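Local atomic coordinates of necrotic enteritis toxin B (Clostridium perfringens, PDB entry 4I0N), a protein that acts as a pore-forming toxin with the alpha-hemolysin fold, probably opening beta-barrel pores in the membranes of host cells. Residues P65-I70 and Y243-N248; K80-Y85 and T214-G219. All blocks are in the same frame, centred on the assembly; numbering follows the deposited sequence.

In the fold
Interactions 1 and 2 are both buried, their centres about 5 Å apart on the same side of the chain's centre, and both reach the antiparallel sheet in which strand 76-92 pairs with strands 69-72 and 236-255. Interaction 1 is polar and ionic: Arg245 of strand 236-255 reaches the turn at 65-68, while Asp247 on the same strand holds Arg245 in place. Interaction 2 lays the single helical turn 214-217 on strand 76-92 with apolar packing and one hydrogen bond. They meet directly. Lys80 NZ of 80-85 lies 2.7 Å from Asp67 OD2 in a salt bridge, and Ser66 OG is hydrogen-bonded to Ile216 O at 2.7 Å, joining the turn to the helix.

Interaction 1: P65-I70 and Y243-N248; sequences PSDKQI and YQRFDN
A salt-bridge network of Asp67, Arg245 and Asp247 ties the turn between strands 53-65 and 69-72 to strand 236-255 in this alpha-hemolysin fold. Arg245 reaches across with CG anti to its backbone N (chi1 -168°), and a bend at chi3 then sets the course of NE. Its guanidinium is held side-on by Asp247: NE to OD1 is 2.8 Å and NH2 to OD2 is 3.0 Å, both using syn lone pairs near the guanidinium plane. This paired grip fixes the rotation of the group. The remaining nitrogen, NH1, donates to Pro65 O at 2.9 Å from above the carbonyl plane, with an N-H...O angle of 141°. One guanidinium face is lined toward its rim by Ser66 O and by Asp67 CB, which lies 3.3 Å from NH2. The Asp67 and Arg245 side chains cross at about a right angle, their carboxylate and guanidinium planes 38° apart, and Asp67 OD2 makes a longer salt bridge of 3.5 Å to Arg245 NH2. Lys80, the other cationic partner of Asp67, also pairs with Asp247, while Glu270 pairs with Arg245; the two cations would probably offset the mutual repulsion of the clustered acids. A water lies 2.8 Å from Ser66 O and may also donate weakly to Asp247 OD1.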
# COMPACT_ATOMS: atom_id res chain seq x y z
N PRO A 65 -6.54 -6.65 4.37
CA PRO A 65 -6.51 -7.49 5.59
C PRO A 65 -5.27 -8.37 5.63
O PRO A 65 -4.74 -8.76 4.58
CB PRO A 65 -7.76 -8.38 5.48
CG PRO A 65 -8.49 -7.93 4.27
CD PRO A 65 -7.66 -6.99 3.47
N SER A 66 -4.77 -8.67 6.84
CA SER A 66 -3.56 -9.47 6.95
C SER A 66 -3.85 -10.93 6.61
O SER A 66 -2.99 -11.66 6.11
CB SER A 66 -2.95 -9.38 8.36
OG SER A 66 -3.84 -9.91 9.34
N ASP A 67 -5.07 -11.35 6.92
CA ASP A 67 -5.48 -12.76 6.84
C ASP A 67 -4.53 -13.69 7.59
O ASP A 67 -4.30 -14.84 7.19
CB ASP A 67 -5.61 -13.20 5.38
CG ASP A 67 -6.37 -14.50 5.24
OD1 ASP A 67 -7.41 -14.66 5.91
OD2 ASP A 67 -5.90 -15.38 4.49
N LYS A 68 -3.99 -13.22 8.71
CA LYS A 68 -3.15 -14.08 9.55
C LYS A 68 -3.99 -15.23 10.07
O LYS A 68 -5.11 -15.03 10.52
CB LYS A 68 -2.59 -13.32 10.76
CG LYS A 68 -1.53 -14.11 11.51
CD LYS A 68 -1.51 -13.76 13.01
CE LYS A 68 -2.49 -14.57 13.79
NZ LYS A 68 -2.39 -14.29 15.24
N GLN A 69 -3.44 -16.44 10.01
CA GLN A 69 -4.20 -17.65 10.38
C GLN A 69 -3.26 -18.59 11.08
O GLN A 69 -2.11 -18.68 10.70
CB GLN A 69 -4.74 -18.36 9.12
CG GLN A 69 -5.75 -17.55 8.36
CD GLN A 69 -6.36 -18.26 7.18
OE1 GLN A 69 -6.03 -19.41 6.88
NE2 GLN A 69 -7.26 -17.57 6.50
N ILE A 70 -3.77 -19.31 12.08
CA ILE A 70 -2.96 -20.29 12.79
C ILE A 70 -3.66 -21.64 12.74
O ILE A 70 -4.89 -21.71 12.90
CB ILE A 70 -2.72 -19.85 14.25
CG1 ILE A 70 -1.68 -18.72 14.29
CG2 ILE A 70 -2.32 -21.05 15.16
CD1 ILE A 70 -1.64 -17.97 15.61
N TYR A 243 -3.93 -4.52 -5.62
CA TYR A 243 -3.42 -4.90 -4.32
C TYR A 243 -3.03 -6.37 -4.35
O TYR A 243 -3.78 -7.21 -4.83
CB TYR A 243 -4.53 -4.77 -3.28
CG TYR A 243 -5.00 -3.41 -2.92
CD1 TYR A 243 -4.18 -2.28 -2.97
CD2 TYR A 243 -6.30 -3.26 -2.41
CE1 TYR A 243 -4.65 -1.03 -2.53
CE2 TYR A 243 -6.76 -2.04 -1.96
CZ TYR A 243 -5.96 -0.93 -2.04
OH TYR A 243 -6.50 0.26 -1.59
N GLN A 244 -1.86 -6.67 -3.80
CA GLN A 244 -1.37 -8.04 -3.77
C GLN A 244 -0.77 -8.27 -2.39
O GLN A 244 -0.07 -7.41 -1.86
CB GLN A 244 -0.33 -8.18 -4.87
CG GLN A 244 0.04 -9.56 -5.28
CD GLN A 244 0.56 -9.55 -6.72
OE1 GLN A 244 0.81 -8.48 -7.30
NE2 GLN A 244 0.72 -10.70 -7.29
N ARG A 245 -1.05 -9.43 -1.79
CA ARG A 245 -0.49 -9.72 -0.49
C ARG A 245 0.25 -11.05 -0.59
O ARG A 245 -0.37 -12.06 -0.91
CB ARG A 245 -1.61 -9.79 0.56
CG ARG A 245 -1.06 -9.80 2.00
CD ARG A 245 -2.09 -10.22 3.06
NE ARG A 245 -2.52 -11.61 2.83
CZ ARG A 245 -3.79 -11.98 2.67
NH1 ARG A 245 -4.78 -11.09 2.81
NH2 ARG A 245 -4.06 -13.25 2.42
N PHE A 246 1.56 -11.02 -0.37
CA PHE A 246 2.39 -12.23 -0.47
C PHE A 246 2.52 -12.80 0.92
O PHE A 246 3.09 -12.15 1.81
CB PHE A 246 3.76 -11.91 -1.05
CG PHE A 246 3.70 -11.38 -2.46
CD1 PHE A 246 3.57 -12.28 -3.53
CD2 PHE A 246 3.77 -10.03 -2.73
CE1 PHE A 246 3.51 -11.81 -4.86
CE2 PHE A 246 3.72 -9.55 -4.04
CZ PHE A 246 3.59 -10.45 -5.11
N ASP A 247 2.03 -14.02 1.07
CA ASP A 247 1.99 -14.66 2.37
C ASP A 247 3.17 -15.58 2.53
O ASP A 247 3.72 -16.09 1.55
CB ASP A 247 0.68 -15.43 2.54
CG ASP A 247 -0.54 -14.51 2.65
OD1 ASP A 247 -0.43 -13.39 3.20
OD2 ASP A 247 -1.60 -14.93 2.18
N ASN A 248 3.60 -15.76 3.79
CA ASN A 248 4.57 -16.78 4.15
C ASN A 248 3.94 -17.75 5.16
O ASN A 248 2.95 -17.40 5.82
CB ASN A 248 5.81 -16.14 4.80
CG ASN A 248 6.80 -15.53 3.78
OD1 ASN A 248 7.92 -15.20 4.17
ND2 ASN A 248 6.39 -15.33 2.51
O HOH W 1 -1.47 -14.01 5.70

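Interaction 2: K80-Y85 and T214-G219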
# COMPACT_ATOMS: atom_id res chain seq x y z
N LYS A 80 0.20 -18.69 8.94
CA LYS A 80 0.28 -17.96 7.68
C LYS A 80 0.23 -16.46 7.99
O LYS A 80 -0.65 -16.00 8.72
CB LYS A 80 -0.88 -18.36 6.75
CG LYS A 80 -0.75 -17.70 5.38
CD LYS A 80 -1.87 -18.09 4.45
CE LYS A 80 -3.22 -17.45 4.82
NZ LYS A 80 -3.25 -15.97 4.56
N TRP A 81 1.13 -15.69 7.38
CA TRP A 81 1.28 -14.28 7.73
C TRP A 81 1.72 -13.49 6.49
O TRP A 81 2.27 -14.09 5.56
CB TRP A 81 2.26 -14.13 8.91
CG TRP A 81 3.66 -14.56 8.59
CD1 TRP A 81 4.14 -15.84 8.51
CD2 TRP A 81 4.75 -13.70 8.26
NE1 TRP A 81 5.48 -15.83 8.17
CE2 TRP A 81 5.87 -14.52 7.99
CE3 TRP A 81 4.89 -12.30 8.16
CZ2 TRP A 81 7.13 -14.00 7.64
CZ3 TRP A 81 6.13 -11.78 7.82
CH2 TRP A 81 7.24 -12.63 7.57
N PRO A 82 1.43 -12.17 6.45
CA PRO A 82 1.75 -11.39 5.26
C PRO A 82 3.18 -10.85 5.30
O PRO A 82 3.54 -10.07 6.19
CB PRO A 82 0.73 -10.25 5.31
CG PRO A 82 0.53 -10.02 6.76
CD PRO A 82 0.57 -11.42 7.39
N GLU A 83 3.99 -11.30 4.34
CA GLU A 83 5.39 -10.89 4.33
C GLU A 83 5.58 -9.63 3.50
O GLU A 83 6.45 -8.82 3.81
CB GLU A 83 6.29 -12.05 3.87
CG GLU A 83 7.81 -11.75 3.99
CD GLU A 83 8.37 -10.98 2.80
OE1 GLU A 83 7.70 -10.92 1.74
OE2 GLU A 83 9.49 -10.43 2.94
N THR A 84 4.76 -9.47 2.45
CA THR A 84 4.81 -8.26 1.59
C THR A 84 3.41 -7.84 1.15
O THR A 84 2.63 -8.67 0.65
CB THR A 84 5.72 -8.45 0.30
OG1 THR A 84 7.09 -8.65 0.68
CG2 THR A 84 5.64 -7.19 -0.60
N TYR A 85 3.10 -6.56 1.34
CA TYR A 85 1.96 -5.97 0.64
C TYR A 85 2.48 -5.17 -0.57
O TYR A 85 3.33 -4.32 -0.42
CB TYR A 85 1.21 -5.02 1.56
CG TYR A 85 0.60 -5.64 2.78
CD1 TYR A 85 -0.75 -6.04 2.77
CD2 TYR A 85 1.33 -5.76 3.97
CE1 TYR A 85 -1.36 -6.57 3.92
CE2 TYR A 85 0.73 -6.31 5.13
CZ TYR A 85 -0.61 -6.71 5.09
OH TYR A 85 -1.21 -7.22 6.23
N THR A 214 0.77 -4.58 13.92
CA THR A 214 -0.62 -4.48 13.43
C THR A 214 -0.76 -4.86 11.95
O THR A 214 -1.83 -5.28 11.53
CB THR A 214 -1.22 -3.08 13.67
OG1 THR A 214 -0.45 -2.08 12.99
CG2 THR A 214 -1.25 -2.77 15.13
N LEU A 215 0.32 -4.74 11.16
CA LEU A 215 0.29 -5.19 9.76
C LEU A 215 0.20 -6.72 9.63
O LEU A 215 -0.22 -7.26 8.60
CB LEU A 215 1.52 -4.67 9.00
CG LEU A 215 1.34 -3.30 8.34
CD1 LEU A 215 1.08 -2.15 9.34
CD2 LEU A 215 2.60 -2.97 7.48
N ILE A 216 0.55 -7.41 10.71
CA ILE A 216 0.41 -8.88 10.74
C ILE A 216 -0.89 -9.30 11.44
O ILE A 216 -1.63 -10.17 10.95
CB ILE A 216 1.66 -9.53 11.37
CG1 ILE A 216 2.85 -9.31 10.42
CG2 ILE A 216 1.44 -11.04 11.63
CD1 ILE A 216 4.22 -9.62 11.05
N SER A 217 -1.19 -8.69 12.58
CA SER A 217 -2.40 -9.07 13.31
C SER A 217 -3.67 -8.58 12.62
O SER A 217 -4.71 -9.24 12.68
CB SER A 217 -2.33 -8.56 14.74
OG SER A 217 -2.27 -7.14 14.74
N GLY A 218 -3.61 -7.45 11.94
CA GLY A 218 -4.81 -6.83 11.38
C GLY A 218 -4.77 -6.65 9.87
O GLY A 218 -5.64 -7.14 9.16
N GLY A 219 -3.77 -5.92 9.39
CA GLY A 219 -3.69 -5.60 7.96
C GLY A 219 -3.02 -4.26 7.75
O GLY A 219 -2.55 -3.62 8.71
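The Tyr85 ring meets Leu215 O at its edge, in the ring plane, whereas the Trp81 indole meets Ile216 CD1 obliquely. Beyond the two segments, the Trp81 ring packs edge-to-face with Phe172 and Phe193, and the Tyr85 ring meets Phe220 with the planes at about 40°. The polar link is the bond from Tyr85 OH to Leu215 O, 2.6 Å long. The hydroxyl oxygen lies in the carbonyl plane, at a C=O...O angle of 153°. The same hydroxyl oxygen rests 3.4 Å from Gly219 CA, just past the end of the helical turn, while Tyr85 CE2 packs against Leu215 CB at 4.3 Å. Pro82 adds a ring contact to the same acceptor, its CG 3.4 Å from Leu215 O, and its CD faces Ile216 CG1. With CG set between the backbone N and the carbonyl carbon (chi1 64°), Trp81 lies alongside Ile216, the two side chains pointing the same way: Trp81 CE3 comes 4.0 Å from Ile216 CD1. Trp81 NE1 is hydrogen-bonded to Asn263 OD1. Where the helical turn ends, Thr214 O accepts from Gly218 N at 2.8 Å and from Gly219 N at 3.0 Å. The chemistry implies a buried, mostly apolar seat for 214-217 on the corner of strand 76-92, in which the tyrosine hydroxyl donates to the buried Leu215 O amid mainly apolar contacts.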